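Local coordinates for phosphopantothenoylcysteine decarboxylase (Cryptococcus neoformans, PDB 6EOA), which binds flavin mononucleotide and probably decarboxylates phosphopantothenoylcysteine on the way to coenzyme A, at residues A[35-40]-A[131-136]; A[51-56]-A[220-225]; A[65-70]-A[101-106]; A[167-172]-A[196-201]. One frame throughout, in Å; residues are numbered along the deposited sequence.

How the contacts relate
Contacts 1, 3 and 4 pair neighbouring strands of one parallel sheet, whereas contact 2 packs two helices on a single side of it. Contact 1 is the buried middle, mostly aliphatic, with Phe35 and Asp132 at its start. Its strand 35-41 bonds to strand 63-69 of contact 3, and its strand 133-139 to strand 169-173 of contact 4. Contacts 3 and 4, at the two margins, lie on opposite sides of the chain's centre, about 19 Å between contact centres; contact 4 is nevertheless buried, contact 3 only partly. At these margins the aromatics do different work: Trp106 bonds to Gln66, Tyr198 packs against valine. Contact 2 is partly buried and relies on packing against Trp222; its Val54 and Ile225 reach inward to the other three contacts.

Contact 1. Residues A[35-40]-A[131-136]; sequences FRVVLI and ADLVVI
The Phe35 ring presents its rim to Leu133, whose CD2 lies in the ring plane at the edge, while CB of Leu133 comes obliquely to 3.6 Å from CZ. Asp132 CB makes a similar oblique approach to CE2. His236 meets the same ring, planes about 60° apart. The carboxylate of Asp132, its plane 35° from that of the Phe35 ring, reaches back to the start of the other strand: Arg36 N donates to OD2 at 2.9 Å, on the anti side and 29° out of the carboxylate plane. Arg36 O then receives Asp132 N at 2.7 Å, plus a weak bond from Leu133 N. Asp132 thus grips Arg36 at N and O, just where strand 133-139 begins.

Further on, the pairing is regular and parallel. Val38 uses both backbone polar atoms, N to Leu133 O and O from Val135 N at 2.9 Å, and Ile40 N closes on Val135 O. Val37 CG1 meets Val135 CG2 on one face; on the other, Ile40 CD1 touches Val134 CG1 at 3.7 Å.

These are central strands of a Rossmann-like sheet: helix 222-237 packs over Phe35, Val37 and Val135, helix 155-162 over Val38, Ile40 and Ile136, and strands 63-69 and 169-173 flank the pair.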
loop_
_atom_site.group_PDB
_atom_site.type_symbol
_atom_site.label_atom_id
_atom_site.label_comp_id
_atom_site.label_asym_id
_atom_site.label_seq_id
_atom_site.Cartn_x
_atom_site.Cartn_y
_atom_site.Cartn_z
ATOM N N PHE A 35 -3.548 33.522 -5.498
ATOM C CA PHE A 35 -2.710 32.355 -5.739
ATOM C C PHE A 35 -3.123 31.242 -4.791
ATOM O O PHE A 35 -3.221 31.456 -3.583
ATOM C CB PHE A 35 -1.232 32.701 -5.555
ATOM C CG PHE A 35 -0.292 31.600 -5.955
ATOM C CD1 PHE A 35 0.421 30.893 -5.000
ATOM C CD2 PHE A 35 -0.117 31.275 -7.290
ATOM C CE1 PHE A 35 1.293 29.884 -5.372
ATOM C CE2 PHE A 35 0.750 30.267 -7.666
ATOM C CZ PHE A 35 1.455 29.571 -6.706
ATOM N N ARG A 36 -3.365 30.056 -5.337
ATOM C CA ARG A 36 -3.938 28.968 -4.556
ATOM C C ARG A 36 -2.958 27.814 -4.369
ATOM O O ARG A 36 -2.495 27.205 -5.337
ATOM C CB ARG A 36 -5.226 28.478 -5.219
ATOM C CG ARG A 36 -6.307 29.550 -5.252
ATOM C CD ARG A 36 -7.458 29.195 -6.172
ATOM N NE ARG A 36 -8.606 30.066 -5.934
ATOM C CZ ARG A 36 -8.854 31.192 -6.598
ATOM N NH1 ARG A 36 -8.037 31.600 -7.563
ATOM N NH2 ARG A 36 -9.928 31.912 -6.298
ATOM N N VAL A 37 -2.647 27.527 -3.109
ATOM C CA VAL A 37 -1.684 26.493 -2.764
ATOM C C VAL A 37 -2.361 25.357 -2.020
ATOM O O VAL A 37 -3.079 25.585 -1.049
ATOM C CB VAL A 37 -0.539 27.047 -1.884
ATOM C CG1 VAL A 37 0.519 25.984 -1.662
ATOM C CG2 VAL A 37 0.080 28.272 -2.516
ATOM N N VAL A 38 -2.138 24.135 -2.487
ATOM C CA VAL A 38 -2.521 22.959 -1.725
ATOM C C VAL A 38 -1.298 22.425 -0.992
ATOM O O VAL A 38 -0.291 22.080 -1.610
ATOM C CB VAL A 38 -3.120 21.855 -2.617
ATOM C CG1 VAL A 38 -3.187 20.537 -1.859
ATOM C CG2 VAL A 38 -4.497 22.261 -3.108
ATOM N N LEU A 39 -1.380 22.378 0.332
ATOM C CA LEU A 39 -0.302 21.811 1.131
ATOM C C LEU A 39 -0.598 20.351 1.468
ATOM O O LEU A 39 -1.611 20.047 2.094
ATOM C CB LEU A 39 -0.099 22.616 2.412
ATOM C CG LEU A 39 0.909 22.036 3.411
ATOM C CD1 LEU A 39 2.346 22.156 2.893
ATOM C CD2 LEU A 39 0.761 22.699 4.775
ATOM N N ILE A 40 0.274 19.449 1.031
ATOM C CA ILE A 40 0.152 18.047 1.407
ATOM C C ILE A 40 1.132 17.744 2.528
ATOM O O ILE A 40 2.338 17.949 2.380
ATOM C CB ILE A 40 0.409 17.092 0.226
ATOM C CG1 ILE A 40 -0.586 17.347 -0.903
ATOM C CG2 ILE A 40 0.286 15.644 0.682
ATOM C CD1 ILE A 40 -0.383 16.434 -2.104
ATOM N N ALA A 131 -6.043 24.075 -7.232
ATOM C CA ALA A 131 -4.626 24.324 -6.957
ATOM C C ALA A 131 -3.866 25.005 -8.098
ATOM O O ALA A 131 -3.968 24.607 -9.260
ATOM C CB ALA A 131 -3.940 23.016 -6.601
ATOM N N ASP A 132 -3.101 26.034 -7.746
ATOM C CA ASP A 132 -2.139 26.641 -8.662
ATOM C C ASP A 132 -0.765 26.046 -8.397
ATOM O O ASP A 132 0.121 26.078 -9.249
ATOM C CB ASP A 132 -2.099 28.162 -8.493
ATOM C CG ASP A 132 -3.402 28.824 -8.880
ATOM O OD1 ASP A 132 -4.037 28.360 -9.851
ATOM O OD2 ASP A 132 -3.792 29.805 -8.213
ATOM N N LEU A 133 -0.604 25.504 -7.195
ATOM C CA LEU A 133 0.650 24.907 -6.766
ATOM C C LEU A 133 0.370 23.820 -5.738
ATOM O O LEU A 133 -0.517 23.964 -4.897
ATOM C CB LEU A 133 1.586 25.972 -6.183
ATOM C CG LEU A 133 2.896 25.506 -5.538
ATOM C CD1 LEU A 133 3.813 24.847 -6.560
ATOM C CD2 LEU A 133 3.605 26.668 -4.846
ATOM N N VAL A 134 1.111 22.722 -5.821
ATOM C CA VAL A 134 1.021 21.671 -4.817
ATOM C C VAL A 134 2.357 21.538 -4.100
ATOM O O VAL A 134 3.392 21.338 -4.736
ATOM C CB VAL A 134 0.623 20.317 -5.432
ATOM C CG1 VAL A 134 0.633 19.228 -4.369
ATOM C CG2 VAL A 134 -0.750 20.413 -6.080
ATOM N N VAL A 135 2.331 21.665 -2.778
ATOM C CA VAL A 135 3.545 21.555 -1.975
ATOM C C VAL A 135 3.445 20.382 -1.003
ATOM O O VAL A 135 2.552 20.333 -0.159
ATOM C CB VAL A 135 3.824 22.853 -1.191
ATOM C CG1 VAL A 135 5.174 22.777 -0.493
ATOM C CG2 VAL A 135 3.779 24.061 -2.126
ATOM N N ILE A 136 4.367 19.435 -1.130
ATOM C CA ILE A 136 4.411 18.297 -0.227
ATOM C C ILE A 136 5.444 18.547 0.864
ATOM O O ILE A 136 6.640 18.351 0.658
ATOM C CB ILE A 136 4.748 17.000 -0.971
ATOM C CG1 ILE A 136 3.910 16.885 -2.244
ATOM C CG2 ILE A 136 4.511 15.809 -0.067
ATOM C CD1 ILE A 136 4.265 15.684 -3.090
#

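Contact 2. Residues A[51-56]-A[220-225]; sequences PDIVGA and TDWRDI
Asp52 and Trp222 make the principal contact, a CH-pi interaction. Asp52 CB sits squarely over the six-membered ring, 3.6 Å from its centroid and 4° off the normal. Trp222 holds CG between its backbone N and carbonyl carbon (chi1 70°), and the indole lies against the helix of Asp52, its CZ3 coming to 3.4 Å from Asp52 O. That carbonyl is already engaged within its own helix, accepting from Ala56 N. On the opposite indole face lies Arg223 CG, so the ring is sandwiched between an aspartate methylene and an arginine methylene; the Arg223 guanidinium in turn has Trp222 NE1 over its centre.

Apolar packing fills in around the ring. The Ile53 and Trp222 side chains run past one another in opposing senses, with Ile53 CG1 3.7 Å from Trp222 CB, and Ala56 CB stands at the indole edge, 4.1 Å from CZ3. The two helices, 50-59 and 222-237, belong to the layer on one side of the parallel alpha/beta sheet; Ile225 and Val54 reach the strands beneath.

The side-chain polar bonds are mostly local to residues 220-225. Asp221 is the N-cap of helix 222-237: its OD2 takes Arg223 N at 3.2 Å, from above the carboxylate plane. The same oxygen forms a salt bridge with Arg223 NH1 at 2.7 Å, though the hydrogen-bond angle there is poor.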
loop_
_atom_site.group_PDB
_atom_site.type_symbol
_atom_site.label_atom_id
_atom_site.label_comp_id
_atom_site.label_asym_id
_atom_site.label_seq_id
_atom_site.Cartn_x
_atom_site.Cartn_y
_atom_site.Cartn_z
ATOM N N PRO A 51 1.225 23.579 10.802
ATOM C CA PRO A 51 0.423 24.739 11.214
ATOM C C PRO A 51 1.132 26.090 11.047
ATOM O O PRO A 51 0.462 27.081 10.757
ATOM C CB PRO A 51 0.147 24.461 12.694
ATOM C CG PRO A 51 0.184 22.985 12.799
ATOM C CD PRO A 51 1.283 22.567 11.876
ATOM N N ASP A 52 2.451 26.132 11.225
ATOM C CA ASP A 52 3.202 27.376 11.044
ATOM C C ASP A 52 3.193 27.823 9.583
ATOM O O ASP A 52 3.131 29.019 9.287
ATOM C CB ASP A 52 4.641 27.209 11.531
ATOM C CG ASP A 52 4.723 26.936 13.017
ATOM O OD1 ASP A 52 4.613 27.899 13.804
ATOM O OD2 ASP A 52 4.890 25.757 13.398
ATOM N N ILE A 53 3.263 26.856 8.676
ATOM C CA ILE A 53 3.216 27.132 7.246
ATOM C C ILE A 53 1.849 27.685 6.852
ATOM O O ILE A 53 1.754 28.707 6.170
ATOM C CB ILE A 53 3.520 25.864 6.421
ATOM C CG1 ILE A 53 4.981 25.446 6.600
ATOM C CG2 ILE A 53 3.221 26.095 4.956
ATOM C CD1 ILE A 53 5.331 24.124 5.939
ATOM N N VAL A 54 0.795 27.010 7.298
ATOM C CA VAL A 54 -0.568 27.424 6.996
ATOM C C VAL A 54 -0.843 28.826 7.532
ATOM O O VAL A 54 -1.431 29.659 6.841
ATOM C CB VAL A 54 -1.596 26.436 7.581
ATOM C CG1 VAL A 54 -3.015 26.934 7.343
ATOM C CG2 VAL A 54 -1.402 25.055 6.974
ATOM N N GLY A 55 -0.395 29.082 8.757
ATOM C CA GLY A 55 -0.560 30.386 9.369
ATOM C C GLY A 55 0.114 31.471 8.557
ATOM O O GLY A 55 -0.424 32.567 8.407
ATOM N N ALA A 56 1.291 31.160 8.018
ATOM C CA ALA A 56 2.048 32.120 7.216
ATOM C C ALA A 56 1.404 32.358 5.852
ATOM O O ALA A 56 1.431 33.473 5.332
ATOM C CB ALA A 56 3.483 31.646 7.038
ATOM N N THR A 220 13.578 21.045 4.676
ATOM C CA THR A 220 13.848 22.454 4.444
ATOM C C THR A 220 13.065 23.253 5.474
ATOM O O THR A 220 11.891 22.962 5.715
ATOM C CB THR A 220 13.442 22.882 3.028
ATOM O OG1 THR A 220 14.031 21.997 2.067
ATOM C CG2 THR A 220 13.874 24.315 2.751
ATOM N N ASP A 221 13.715 24.229 6.102
ATOM C CA ASP A 221 13.064 25.011 7.148
ATOM C C ASP A 221 11.749 25.594 6.635
ATOM O O ASP A 221 11.679 26.080 5.508
ATOM C CB ASP A 221 13.983 26.122 7.654
ATOM C CG ASP A 221 13.433 26.806 8.888
ATOM O OD1 ASP A 221 13.611 26.260 9.999
ATOM O OD2 ASP A 221 12.821 27.885 8.746
ATOM N N TRP A 222 10.708 25.522 7.459
ATOM C CA TRP A 222 9.365 25.877 7.015
ATOM C C TRP A 222 9.275 27.326 6.538
ATOM O O TRP A 222 8.477 27.647 5.656
ATOM C CB TRP A 222 8.346 25.619 8.129
ATOM C CG TRP A 222 8.445 26.545 9.306
ATOM C CD1 TRP A 222 9.170 26.351 10.445
ATOM C CD2 TRP A 222 7.779 27.804 9.464
ATOM N NE1 TRP A 222 9.003 27.415 11.299
ATOM C CE2 TRP A 222 8.155 28.321 10.720
ATOM C CE3 TRP A 222 6.903 28.544 8.663
ATOM C CZ2 TRP A 222 7.688 29.545 11.194
ATOM C CZ3 TRP A 222 6.440 29.760 9.136
ATOM C CH2 TRP A 222 6.834 30.248 10.390
ATOM N N ARG A 223 10.100 28.198 7.106
ATOM C CA ARG A 223 10.134 29.589 6.667
ATOM C C ARG A 223 10.703 29.680 5.257
ATOM O O ARG A 223 10.279 30.511 4.454
ATOM C CB ARG A 223 10.953 30.445 7.633
ATOM C CG ARG A 223 10.367 30.507 9.028
ATOM C CD ARG A 223 11.326 31.156 10.009
ATOM N NE ARG A 223 11.131 30.634 11.358
ATOM C CZ ARG A 223 11.832 29.631 11.880
ATOM N NH1 ARG A 223 12.786 29.044 11.166
ATOM N NH2 ARG A 223 11.585 29.218 13.117
ATOM N N ASP A 224 11.666 28.816 4.956
ATOM C CA ASP A 224 12.220 28.757 3.613
ATOM C C ASP A 224 11.168 28.237 2.645
ATOM O O ASP A 224 11.044 28.740 1.531
ATOM C CB ASP A 224 13.475 27.886 3.582
ATOM C CG ASP A 224 14.616 28.485 4.386
ATOM O OD1 ASP A 224 14.639 29.724 4.552
ATOM O OD2 ASP A 224 15.488 27.720 4.851
ATOM N N ILE A 225 10.400 27.242 3.085
ATOM C CA ILE A 225 9.289 26.713 2.295
ATOM C C ILE A 225 8.310 27.807 1.898
ATOM O O ILE A 225 7.907 27.901 0.738
ATOM C CB ILE A 225 8.504 25.630 3.061
ATOM C CG1 ILE A 225 9.450 24.558 3.594
ATOM C CG2 ILE A 225 7.443 25.010 2.163
ATOM C CD1 ILE A 225 10.100 23.772 2.510
#

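Contact 3. Residues A[65-70]-A[101-106]. With FMN (flavin mononucleotide), chain B.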
loop_
_atom_site.group_PDB
_atom_site.type_symbol
_atom_site.label_atom_id
_atom_site.label_comp_id
_atom_site.label_asym_id
_atom_site.label_seq_id
_atom_site.Cartn_x
_atom_site.Cartn_y
_atom_site.Cartn_z
ATOM N N VAL A 65 -4.751 28.885 1.003
ATOM C CA VAL A 65 -4.182 27.564 1.214
ATOM C C VAL A 65 -5.243 26.540 1.596
ATOM O O VAL A 65 -6.142 26.816 2.393
ATOM C CB VAL A 65 -3.073 27.599 2.298
ATOM C CG1 VAL A 65 -3.609 28.153 3.612
ATOM C CG2 VAL A 65 -2.465 26.220 2.491
ATOM N N GLN A 66 -5.148 25.363 0.989
ATOM C CA GLN A 66 -5.920 24.213 1.425
ATOM C C GLN A 66 -4.947 23.109 1.821
ATOM O O GLN A 66 -3.853 23.007 1.266
ATOM C CB GLN A 66 -6.879 23.745 0.330
ATOM C CG GLN A 66 -8.078 24.666 0.140
ATOM C CD GLN A 66 -8.839 24.898 1.432
ATOM O OE1 GLN A 66 -9.248 23.949 2.107
ATOM N NE2 GLN A 66 -9.032 26.164 1.788
ATOM N N VAL A 67 -5.341 22.292 2.789
ATOM C CA VAL A 67 -4.436 21.302 3.353
ATOM C C VAL A 67 -4.936 19.877 3.142
ATOM O O VAL A 67 -6.096 19.571 3.414
ATOM C CB VAL A 67 -4.233 21.538 4.859
ATOM C CG1 VAL A 67 -3.315 20.475 5.458
ATOM C CG2 VAL A 67 -3.683 22.936 5.101
ATOM N N VAL A 68 -4.050 19.014 2.655
ATOM C CA VAL A 68 -4.332 17.586 2.560
ATOM C C VAL A 68 -3.410 16.815 3.490
ATOM O O VAL A 68 -2.188 16.896 3.372
ATOM C CB VAL A 68 -4.157 17.065 1.127
ATOM C CG1 VAL A 68 -4.298 15.540 1.094
ATOM C CG2 VAL A 68 -5.162 17.733 0.201
ATOM N N ALA A 69 -3.996 16.075 4.424
ATOM C CA ALA A 69 -3.212 15.336 5.402
ATOM C C ALA A 69 -3.353 13.837 5.192
ATOM O O ALA A 69 -4.461 13.314 5.125
ATOM C CB ALA A 69 -3.636 15.711 6.814
ATOM N N THR A 70 -2.225 13.148 5.076
ATOM C CA THR A 70 -2.240 11.696 5.094
ATOM C C THR A 70 -2.605 11.269 6.509
ATOM O O THR A 70 -2.511 12.075 7.441
ATOM C CB THR A 70 -0.896 11.104 4.690
ATOM O OG1 THR A 70 0.076 11.364 5.712
ATOM C CG2 THR A 70 -0.419 11.707 3.378
ATOM N N PHE A 101 -11.415 29.650 9.224
ATOM C CA PHE A 101 -10.835 30.873 8.633
ATOM C C PHE A 101 -10.605 31.101 7.109
ATOM O O PHE A 101 -9.991 32.115 6.782
ATOM C CB PHE A 101 -9.471 31.134 9.289
ATOM C CG PHE A 101 -9.555 31.572 10.718
ATOM C CD1 PHE A 101 -10.080 32.809 11.044
ATOM C CD2 PHE A 101 -9.086 30.757 11.737
ATOM C CE1 PHE A 101 -10.155 33.222 12.360
ATOM C CE2 PHE A 101 -9.153 31.165 13.057
ATOM C CZ PHE A 101 -9.690 32.400 13.368
ATOM N N GLY A 102 -11.029 30.257 6.164
ATOM C CA GLY A 102 -11.571 28.930 6.338
ATOM C C GLY A 102 -10.515 28.063 5.681
ATOM O O GLY A 102 -10.374 28.055 4.457
ATOM N N VAL A 103 -9.752 27.353 6.505
ATOM C CA VAL A 103 -8.714 26.455 6.020
ATOM C C VAL A 103 -8.984 25.085 6.632
ATOM O O VAL A 103 -8.555 24.795 7.749
ATOM C CB VAL A 103 -7.275 26.882 6.357
ATOM C CG1 VAL A 103 -6.279 25.894 5.765
ATOM C CG2 VAL A 103 -7.003 28.292 5.850
ATOM N N ARG A 104 -9.706 24.243 5.904
ATOM C CA ARG A 104 -10.002 22.911 6.400
ATOM C C ARG A 104 -8.861 21.954 6.077
ATOM O O ARG A 104 -8.296 21.982 4.983
ATOM C CB ARG A 104 -11.326 22.394 5.825
ATOM C CG ARG A 104 -11.278 20.942 5.375
ATOM C CD ARG A 104 -12.669 20.335 5.282
ATOM N NE ARG A 104 -13.206 19.987 6.596
ATOM C CZ ARG A 104 -14.182 19.106 6.799
ATOM N NH1 ARG A 104 -14.739 18.473 5.773
ATOM N NH2 ARG A 104 -14.602 18.854 8.033
ATOM N N VAL A 105 -8.518 21.126 7.053
ATOM C CA VAL A 105 -7.566 20.051 6.846
ATOM C C VAL A 105 -8.311 18.841 6.296
ATOM O O VAL A 105 -9.030 18.168 7.032
ATOM C CB VAL A 105 -6.837 19.673 8.153
ATOM C CG1 VAL A 105 -5.981 18.436 7.951
ATOM C CG2 VAL A 105 -5.997 20.846 8.659
ATOM N N TRP A 106 -8.160 18.584 4.998
ATOM C CA TRP A 106 -8.839 17.462 4.351
ATOM C C TRP A 106 -8.131 16.138 4.636
ATOM O O TRP A 106 -6.898 16.064 4.602
ATOM C CB TRP A 106 -8.924 17.674 2.834
ATOM C CG TRP A 106 -9.648 18.921 2.397
ATOM C CD1 TRP A 106 -9.083 20.109 2.020
ATOM C CD2 TRP A 106 -11.067 19.097 2.271
ATOM N NE1 TRP A 106 -10.059 21.012 1.675
ATOM C CE2 TRP A 106 -11.284 20.417 1.821
ATOM C CE3 TRP A 106 -12.171 18.269 2.498
ATOM C CZ2 TRP A 106 -12.563 20.926 1.593
ATOM C CZ3 TRP A 106 -13.440 18.776 2.272
ATOM C CH2 TRP A 106 -13.625 20.093 1.826
HETATM N N1 FMN B . 8.916 8.691 8.164
HETATM C C2 FMN B . 9.652 9.619 7.453
HETATM O O2 FMN B . 9.872 9.433 6.255
HETATM N N3 FMN B . 10.145 10.745 8.090
HETATM C C4 FMN B . 9.903 10.950 9.436
HETATM O O4 FMN B . 10.344 11.957 9.991
HETATM C C4A FMN B . 9.158 10.017 10.155
HETATM N N5 FMN B . 8.907 10.206 11.502
HETATM C C5A FMN B . 8.162 9.277 12.205
HETATM C C6 FMN B . 7.902 9.468 13.560
HETATM C C7 FMN B . 7.154 8.534 14.269
HETATM C C7M FMN B . 6.878 8.740 15.732
HETATM C C8 FMN B . 6.663 7.405 13.617
HETATM C C8M FMN B . 5.855 6.381 14.361
HETATM C C9 FMN B . 6.921 7.216 12.266
HETATM C C9A FMN B . 7.670 8.148 11.557
HETATM N N10 FMN B . 7.922 7.958 10.210
HETATM C C10 FMN B . 8.666 8.885 9.508
HETATM C "C1'" FMN B . 7.396 6.741 9.508
HETATM C "C2'" FMN B . 6.084 7.072 8.805
HETATM O "O2'" FMN B . 5.233 7.822 9.651
HETATM C "C3'" FMN B . 5.382 5.794 8.370
HETATM O "O3'" FMN B . 6.154 5.203 7.349
HETATM C "C4'" FMN B . 3.978 6.100 7.860
HETATM O "O4'" FMN B . 3.229 4.909 7.746
HETATM C "C5'" FMN B . 4.053 6.795 6.508
HETATM O "O5'" FMN B . 2.779 7.285 6.161
HETATM P P FMN B . 2.637 8.463 5.064
HETATM O O1P FMN B . 2.876 7.877 3.691
HETATM O O2P FMN B . 3.633 9.576 5.307
HETATM O O3P FMN B . 1.242 9.019 5.157
#
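Gln66 places CG anti to its carbonyl carbon and bends at chi2 (-54°), which sets CD; the last torsion then turns OE1 to Trp106, whose CG is also anti to the carbonyl carbon. Trp106 NE1 donates to Gln66 OE1 at 3.1 Å, the oxygen lying near the ring edge but 25° out of its plane, and the amide and ring planes stand 64° apart. Within its own segment, Arg104 lays CD against one indole face, 3.3 Å above the plane and offset toward the rim.

Beside this bond, Trp106 pairs through its backbone: N donates to Val67 O at 2.8 Å, and O accepts from Ala69 N at 2.9 Å. The aliphatic face is built from Val65, Val67, Val103, Val105 and Ala69, with Val105 CG1 3.8 Å from Ala69 CB and Val67 CG2 4.0 Å from Val103 CG1. Val54 of helix 50-59 packs on that face.

Strands 63-69 and 105-106 belong to a Rossmann-like beta-alpha-beta unit with helix 79-89 between them. Just past the first strand, Thr70 OG1 donates to FMN O3P at 2.7 Å, in a pocket completed by Gly43, Ser44, Ser140, Ala141, Ala174 and Cys152 O of the second subunit.

Contact 4. Residues A[167-172]-A[196-201]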
loop_
_atom_site.group_PDB
_atom_site.type_symbol
_atom_site.label_atom_id
_atom_site.label_comp_id
_atom_site.label_asym_id
_atom_site.label_seq_id
_atom_site.Cartn_x
_atom_site.Cartn_y
_atom_site.Cartn_z
ATOM N N THR A 167 -0.075 22.357 -13.275
ATOM C CA THR A 167 0.235 22.586 -11.870
ATOM C C THR A 167 1.614 22.066 -11.458
ATOM O O THR A 167 1.892 20.872 -11.556
ATOM C CB THR A 167 -0.827 21.936 -10.959
ATOM O OG1 THR A 167 -2.127 22.438 -11.296
ATOM C CG2 THR A 167 -0.536 22.239 -9.501
ATOM N N PRO A 168 2.486 22.974 -10.994
ATOM C CA PRO A 168 3.799 22.597 -10.458
ATOM C C PRO A 168 3.708 21.908 -9.092
ATOM O O PRO A 168 2.751 22.118 -8.346
ATOM C CB PRO A 168 4.528 23.940 -10.343
ATOM C CG PRO A 168 3.441 24.956 -10.229
ATOM C CD PRO A 168 2.314 24.435 -11.067
ATOM N N VAL A 169 4.703 21.085 -8.779
ATOM C CA VAL A 169 4.737 20.365 -7.514
ATOM C C VAL A 169 6.082 20.539 -6.828
ATOM O O VAL A 169 7.128 20.332 -7.442
ATOM C CB VAL A 169 4.471 18.856 -7.702
ATOM C CG1 VAL A 169 4.636 18.115 -6.379
ATOM C CG2 VAL A 169 3.087 18.627 -8.277
ATOM N N ILE A 170 6.050 20.922 -5.556
ATOM C CA ILE A 170 7.265 21.016 -4.762
ATOM C C ILE A 170 7.279 19.939 -3.686
ATOM O O ILE A 170 6.391 19.882 -2.840
ATOM C CB ILE A 170 7.408 22.389 -4.096
ATOM C CG1 ILE A 170 7.433 23.493 -5.158
ATOM C CG2 ILE A 170 8.665 22.431 -3.248
ATOM C CD1 ILE A 170 7.429 24.889 -4.582
ATOM N N VAL A 171 8.298 19.088 -3.725
ATOM C CA VAL A 171 8.434 18.010 -2.757
ATOM C C VAL A 171 9.556 18.302 -1.763
ATOM O O VAL A 171 10.689 18.566 -2.153
ATOM C CB VAL A 171 8.708 16.671 -3.454
ATOM C CG1 VAL A 171 8.639 15.537 -2.452
ATOM C CG2 VAL A 171 7.705 16.452 -4.566
ATOM N N CYS A 172 9.230 18.258 -0.477
ATOM C CA CYS A 172 10.213 18.506 0.566
ATOM C C CYS A 172 10.421 17.262 1.409
ATOM O O CYS A 172 9.741 17.069 2.414
ATOM C CB CYS A 172 9.779 19.675 1.449
ATOM S SG CYS A 172 9.206 21.121 0.520
ATOM N N LEU A 196 8.364 12.917 -13.548
ATOM C CA LEU A 196 7.143 13.622 -13.168
ATOM C C LEU A 196 7.296 15.141 -13.189
ATOM O O LEU A 196 6.305 15.869 -13.151
ATOM C CB LEU A 196 6.685 13.165 -11.785
ATOM C CG LEU A 196 6.466 11.660 -11.618
ATOM C CD1 LEU A 196 5.744 11.366 -10.314
ATOM C CD2 LEU A 196 5.690 11.096 -12.797
ATOM N N GLY A 197 8.535 15.620 -13.242
ATOM C CA GLY A 197 8.787 17.047 -13.302
ATOM C C GLY A 197 8.554 17.759 -11.984
ATOM O O GLY A 197 8.418 18.979 -11.952
ATOM N N TYR A 198 8.504 17.003 -10.892
ATOM C CA TYR A 198 8.348 17.610 -9.574
ATOM C C TYR A 198 9.635 18.327 -9.167
ATOM O O TYR A 198 10.735 17.886 -9.503
ATOM C CB TYR A 198 7.989 16.569 -8.507
ATOM C CG TYR A 198 6.634 15.895 -8.647
ATOM C CD1 TYR A 198 5.834 16.102 -9.766
ATOM C CD2 TYR A 198 6.156 15.054 -7.646
ATOM C CE1 TYR A 198 4.601 15.481 -9.887
ATOM C CE2 TYR A 198 4.924 14.432 -7.757
ATOM C CZ TYR A 198 4.151 14.649 -8.880
ATOM O OH TYR A 198 2.924 14.038 -8.997
ATOM N N LEU A 199 9.493 19.430 -8.440
ATOM C CA LEU A 199 10.646 20.142 -7.903
ATOM C C LEU A 199 10.958 19.651 -6.498
ATOM O O LEU A 199 10.063 19.535 -5.660
ATOM C CB LEU A 199 10.394 21.648 -7.890
ATOM C CG LEU A 199 10.333 22.335 -9.248
ATOM C CD1 LEU A 199 10.082 23.817 -9.055
ATOM C CD2 LEU A 199 11.616 22.104 -10.032
ATOM N N VAL A 200 12.228 19.361 -6.240
ATOM C CA VAL A 200 12.620 18.843 -4.938
ATOM C C VAL A 200 13.379 19.880 -4.133
ATOM O O VAL A 200 14.523 20.206 -4.444
ATOM C CB VAL A 200 13.497 17.579 -5.061
ATOM C CG1 VAL A 200 13.854 17.043 -3.678
ATOM C CG2 VAL A 200 12.789 16.520 -5.878
ATOM N N SER A 201 12.732 20.409 -3.102
ATOM C CA SER A 201 13.449 21.182 -2.098
ATOM C C SER A 201 14.116 20.185 -1.164
ATOM O O SER A 201 13.623 19.922 -0.064
ATOM C CB SER A 201 12.512 22.116 -1.335
ATOM O OG SER A 201 13.226 22.888 -0.390
#
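Val169 and Tyr198 run alongside each other in the same direction, and Val169 CG1 makes a CH-pi contact over one face of the ring, 3.8 Å from the centroid and 17° off the normal. The valine's two methyls divide the ring between them: CG1 is nearest CD2, at 3.6 Å, while CG2 comes to 3.8 Å from CE1. Val171 CG2 adds a touch on CD2 at an oblique angle. On the opposite face Leu196 CB sits offset toward the rim, so Tyr198 is held between the two segments' own aliphatic groups.

The backbone sets this arrangement. Leu199 donates N to Val169 O and offers its own O to Val171 N, both at 2.7 Å and nearly straight at the hydrogen. The last bond, Ser201 N to Val171 O, is weak, bent to 128°. Here the short strand 199-200 pairs in parallel with strand 169-173 as the outermost strand on this side of the chain's Rossmann-like sheet, reached from its neighbour through helix 183-195. Gly197, with positive phi, ends that helix and turns the chain toward the strand.

At the far end Ser201 CB rests 3.9 Å from Cys172 SG, while Ser201 OG is bonded to Thr220 OG1. Further out, helix 222-237 packs on Ile170, Cys172 and Leu199, Val192 of helix 183-195 touches Tyr198, and His182 of the third subunit packs on Leu196.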